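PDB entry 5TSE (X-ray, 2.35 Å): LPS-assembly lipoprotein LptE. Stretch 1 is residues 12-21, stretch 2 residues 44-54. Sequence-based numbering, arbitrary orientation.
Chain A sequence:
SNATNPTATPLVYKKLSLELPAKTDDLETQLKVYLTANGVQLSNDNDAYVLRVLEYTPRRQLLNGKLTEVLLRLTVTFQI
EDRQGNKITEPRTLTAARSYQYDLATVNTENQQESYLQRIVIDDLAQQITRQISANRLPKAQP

Stretch 1 12-21: VYKKLSLELP
Stretch 2, residues 44-54: NDNDAYVLRVL

The most unusual feature of this contact is the lysine clamp where the pairing begins: Lys15, extended beyond an m chi1 through three t torsions, carries NZ to Asp45 OD2 and to Asp47 OD2, each 3.4 Å away. Both are salt bridges, but their hydrogen bonds are weak at that length. The acceptors lie in a type I turn from Asp45 to Ala48, closed by Ala48 N to Asp45 O at 2.9 Å; Asp45 has chi1 m and Asp47 chi1 p. Beneath the clamp, Lys15 CB meets Ala48 CB at 3.4 Å.

Beyond the turn the strands run parallel, their axes 32° apart. CA atoms pair Leu16 with Tyr49, Ser17 with Val50, Leu18 with Leu51 and Glu19 with Arg52, 4.7 to 5.0 Å apart, and phi/psi values such as -114/128 at Leu18 and -94/121 at Arg52 are extended. The odd residues of stretch 1 supply the bonding groups: Tyr49 N to Lys15 O (2.8 Å, 160°), Leu51 N to Ser17 O (2.8 Å, 171°), Glu19 N to Leu51 O (3.0 Å, 175°) and Val53 N to Glu19 O (2.9 Å, 177°). Ser17 N to Tyr49 O, 3.0 Å, is weak because its angle falls to 126°.

Leu16, Leu18, Tyr49 and Leu51 share one face. Leu16 and Leu18 are both m,t, and their ends approach the partner strand: Leu16 CD2 lies 3.5 Å from Tyr49 CB, and Leu18 CD2 3.7 Å from Leu51 CD2, with Leu51 in p at chi2 after t at chi1. Ser17, Val50, Glu19 and Arg52 occupy the other face. There Glu19 OE1 sits 3.1 Å from Arg52 CD but 4.4 Å from Arg52 NE, too far for a salt bridge. Past the strand of stretch 1, Leu20, also m,t, brings CD2 within 3.2 Å of Val53 CG2, shorter than a usual methyl-methyl contact, and Pro21 CD reaches Val53 CG1 at 3.7 Å.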

# COMPACT_ATOMS: atom_id res chain seq x y z
N VAL A 12 -2.79 4.29 18.03
CA VAL A 12 -2.50 2.99 18.67
C VAL A 12 -1.08 2.42 18.43
O VAL A 12 -0.57 1.68 19.28
CB VAL A 12 -3.56 1.91 18.30
CG1 VAL A 12 -4.90 2.20 18.97
CG2 VAL A 12 -3.74 1.81 16.79
N TYR A 13 -0.46 2.77 17.30
CA TYR A 13 0.90 2.30 16.95
C TYR A 13 1.82 3.51 16.77
O TYR A 13 2.01 4.01 15.64
CB TYR A 13 0.88 1.47 15.67
CG TYR A 13 -0.19 0.41 15.64
CD1 TYR A 13 -0.10 -0.75 16.41
CD2 TYR A 13 -1.30 0.57 14.81
CE1 TYR A 13 -1.10 -1.71 16.36
CE2 TYR A 13 -2.30 -0.39 14.76
CZ TYR A 13 -2.20 -1.53 15.53
OH TYR A 13 -3.20 -2.47 15.46
N LYS A 14 2.41 3.98 17.87
CA LYS A 14 3.26 5.16 17.85
C LYS A 14 4.55 4.98 17.08
O LYS A 14 4.92 5.83 16.28
CB LYS A 14 3.63 5.63 19.27
CG LYS A 14 2.50 6.08 20.19
CD LYS A 14 1.72 4.92 20.80
CE LYS A 14 0.81 5.40 21.92
NZ LYS A 14 0.13 4.26 22.60
N LYS A 15 5.25 3.89 17.36
CA LYS A 15 6.54 3.62 16.72
C LYS A 15 6.50 2.43 15.79
O LYS A 15 6.01 1.36 16.15
CB LYS A 15 7.60 3.40 17.79
CG LYS A 15 7.83 4.57 18.72
CD LYS A 15 8.92 4.23 19.72
CE LYS A 15 9.17 5.36 20.71
NZ LYS A 15 10.26 5.01 21.67
N LEU A 16 7.04 2.62 14.58
CA LEU A 16 7.07 1.58 13.56
C LEU A 16 8.36 1.45 12.79
O LEU A 16 9.18 2.37 12.71
CB LEU A 16 5.94 1.77 12.54
CG LEU A 16 4.52 1.39 12.92
CD1 LEU A 16 3.61 1.56 11.71
CD2 LEU A 16 4.48 -0.06 13.39
N SER A 17 8.49 0.26 12.21
CA SER A 17 9.58 -0.12 11.35
C SER A 17 8.85 -0.77 10.17
O SER A 17 7.74 -1.29 10.35
CB SER A 17 10.48 -1.11 12.04
OG SER A 17 11.66 -1.29 11.31
N LEU A 18 9.45 -0.74 8.98
CA LEU A 18 8.81 -1.30 7.80
C LEU A 18 9.56 -2.50 7.25
O LEU A 18 10.77 -2.44 7.03
CB LEU A 18 8.75 -0.26 6.67
CG LEU A 18 8.19 1.13 6.96
CD1 LEU A 18 8.32 1.99 5.72
CD2 LEU A 18 6.75 1.05 7.42
N GLU A 19 8.83 -3.60 7.06
CA GLU A 19 9.38 -4.77 6.46
C GLU A 19 8.58 -4.92 5.17
O GLU A 19 7.38 -5.17 5.21
CB GLU A 19 9.22 -6.01 7.32
CG GLU A 19 9.91 -7.20 6.67
CD GLU A 19 9.64 -8.51 7.36
OE1 GLU A 19 9.09 -8.49 8.47
OE2 GLU A 19 9.99 -9.56 6.77
N LEU A 20 9.26 -4.76 4.05
CA LEU A 20 8.65 -4.81 2.75
C LEU A 20 9.41 -5.75 1.86
O LEU A 20 10.60 -5.92 2.05
CB LEU A 20 8.75 -3.43 2.10
CG LEU A 20 8.14 -2.26 2.89
CD1 LEU A 20 8.45 -0.93 2.24
CD2 LEU A 20 6.65 -2.46 3.03
N PRO A 21 8.73 -6.37 0.88
CA PRO A 21 9.47 -7.21 -0.05
C PRO A 21 10.40 -6.34 -0.89
O PRO A 21 10.30 -5.11 -0.86
CB PRO A 21 8.38 -7.84 -0.96
CG PRO A 21 7.06 -7.48 -0.35
CD PRO A 21 7.27 -6.36 0.62
N ASN A 44 13.49 1.93 15.34
CA ASN A 44 14.06 0.59 15.44
C ASN A 44 14.18 0.20 16.92
O ASN A 44 14.76 -0.83 17.24
CB ASN A 44 15.44 0.54 14.78
CG ASN A 44 15.44 1.09 13.37
OD1 ASN A 44 15.15 2.27 13.16
ND2 ASN A 44 15.81 0.26 12.39
N ASP A 45 13.62 1.04 17.81
CA ASP A 45 13.65 0.80 19.26
C ASP A 45 12.91 -0.48 19.61
O ASP A 45 11.94 -0.84 18.95
CB ASP A 45 13.04 1.98 20.02
CG ASP A 45 13.81 3.29 19.82
OD1 ASP A 45 14.98 3.25 19.34
OD2 ASP A 45 13.25 4.36 20.14
N ASN A 46 13.35 -1.13 20.68
CA ASN A 46 12.78 -2.42 21.09
C ASN A 46 11.27 -2.40 21.43
O ASN A 46 10.65 -3.46 21.53
CB ASN A 46 13.60 -3.00 22.26
CG ASN A 46 13.47 -4.51 22.38
OD1 ASN A 46 13.09 -5.20 21.42
ND2 ASN A 46 13.84 -5.05 23.53
N ASP A 47 10.68 -1.21 21.60
CA ASP A 47 9.22 -1.08 21.88
C ASP A 47 8.39 -0.74 20.62
O ASP A 47 7.16 -0.67 20.69
CB ASP A 47 8.96 -0.01 22.95
CG ASP A 47 9.32 1.39 22.49
OD1 ASP A 47 10.18 1.53 21.59
OD2 ASP A 47 8.75 2.35 23.04
N ALA A 48 9.07 -0.50 19.50
CA ALA A 48 8.39 -0.16 18.23
C ALA A 48 7.80 -1.40 17.58
O ALA A 48 8.32 -2.48 17.75
CB ALA A 48 9.37 0.50 17.27
N TYR A 49 6.72 -1.23 16.84
CA TYR A 49 6.10 -2.35 16.14
C TYR A 49 6.69 -2.47 14.72
O TYR A 49 7.59 -1.72 14.34
CB TYR A 49 4.57 -2.23 16.17
CG TYR A 49 4.00 -2.44 17.56
CD1 TYR A 49 3.79 -3.73 18.06
CD2 TYR A 49 3.70 -1.36 18.39
CE1 TYR A 49 3.29 -3.94 19.33
CE2 TYR A 49 3.19 -1.56 19.67
CZ TYR A 49 2.99 -2.85 20.13
OH TYR A 49 2.49 -3.06 21.40
N VAL A 50 6.20 -3.45 13.97
CA VAL A 50 6.67 -3.69 12.64
C VAL A 50 5.50 -3.84 11.70
O VAL A 50 4.63 -4.68 11.90
CB VAL A 50 7.52 -4.98 12.57
CG1 VAL A 50 7.94 -5.27 11.13
CG2 VAL A 50 8.75 -4.87 13.49
N LEU A 51 5.50 -3.01 10.66
CA LEU A 51 4.50 -3.03 9.63
C LEU A 51 5.03 -3.96 8.55
O LEU A 51 5.86 -3.54 7.74
CB LEU A 51 4.30 -1.62 9.08
CG LEU A 51 3.43 -1.45 7.84
CD1 LEU A 51 2.14 -2.24 7.94
CD2 LEU A 51 3.15 0.04 7.63
N ARG A 52 4.58 -5.21 8.58
CA ARG A 52 5.01 -6.21 7.61
C ARG A 52 4.06 -6.28 6.44
O ARG A 52 2.86 -6.52 6.62
CB ARG A 52 5.15 -7.61 8.25
CG ARG A 52 5.73 -8.65 7.29
CD ARG A 52 6.38 -9.84 7.99
NE ARG A 52 5.52 -10.98 8.33
CZ ARG A 52 5.54 -12.18 7.73
NH1 ARG A 52 4.71 -13.14 8.14
NH2 ARG A 52 6.39 -12.46 6.74
N VAL A 53 4.60 -6.04 5.24
CA VAL A 53 3.86 -6.17 4.00
C VAL A 53 4.21 -7.55 3.57
O VAL A 53 5.34 -7.79 3.18
CB VAL A 53 4.28 -5.14 2.92
CG1 VAL A 53 3.74 -5.54 1.55
CG2 VAL A 53 3.79 -3.76 3.31
N LEU A 54 3.26 -8.48 3.66
CA LEU A 54 3.51 -9.87 3.27
C LEU A 54 3.44 -10.08 1.77
O LEU A 54 4.17 -10.91 1.21
CB LEU A 54 2.54 -10.84 3.95
CG LEU A 54 2.62 -10.96 5.47
CD1 LEU A 54 2.09 -9.69 6.14
CD2 LEU A 54 1.84 -12.19 5.95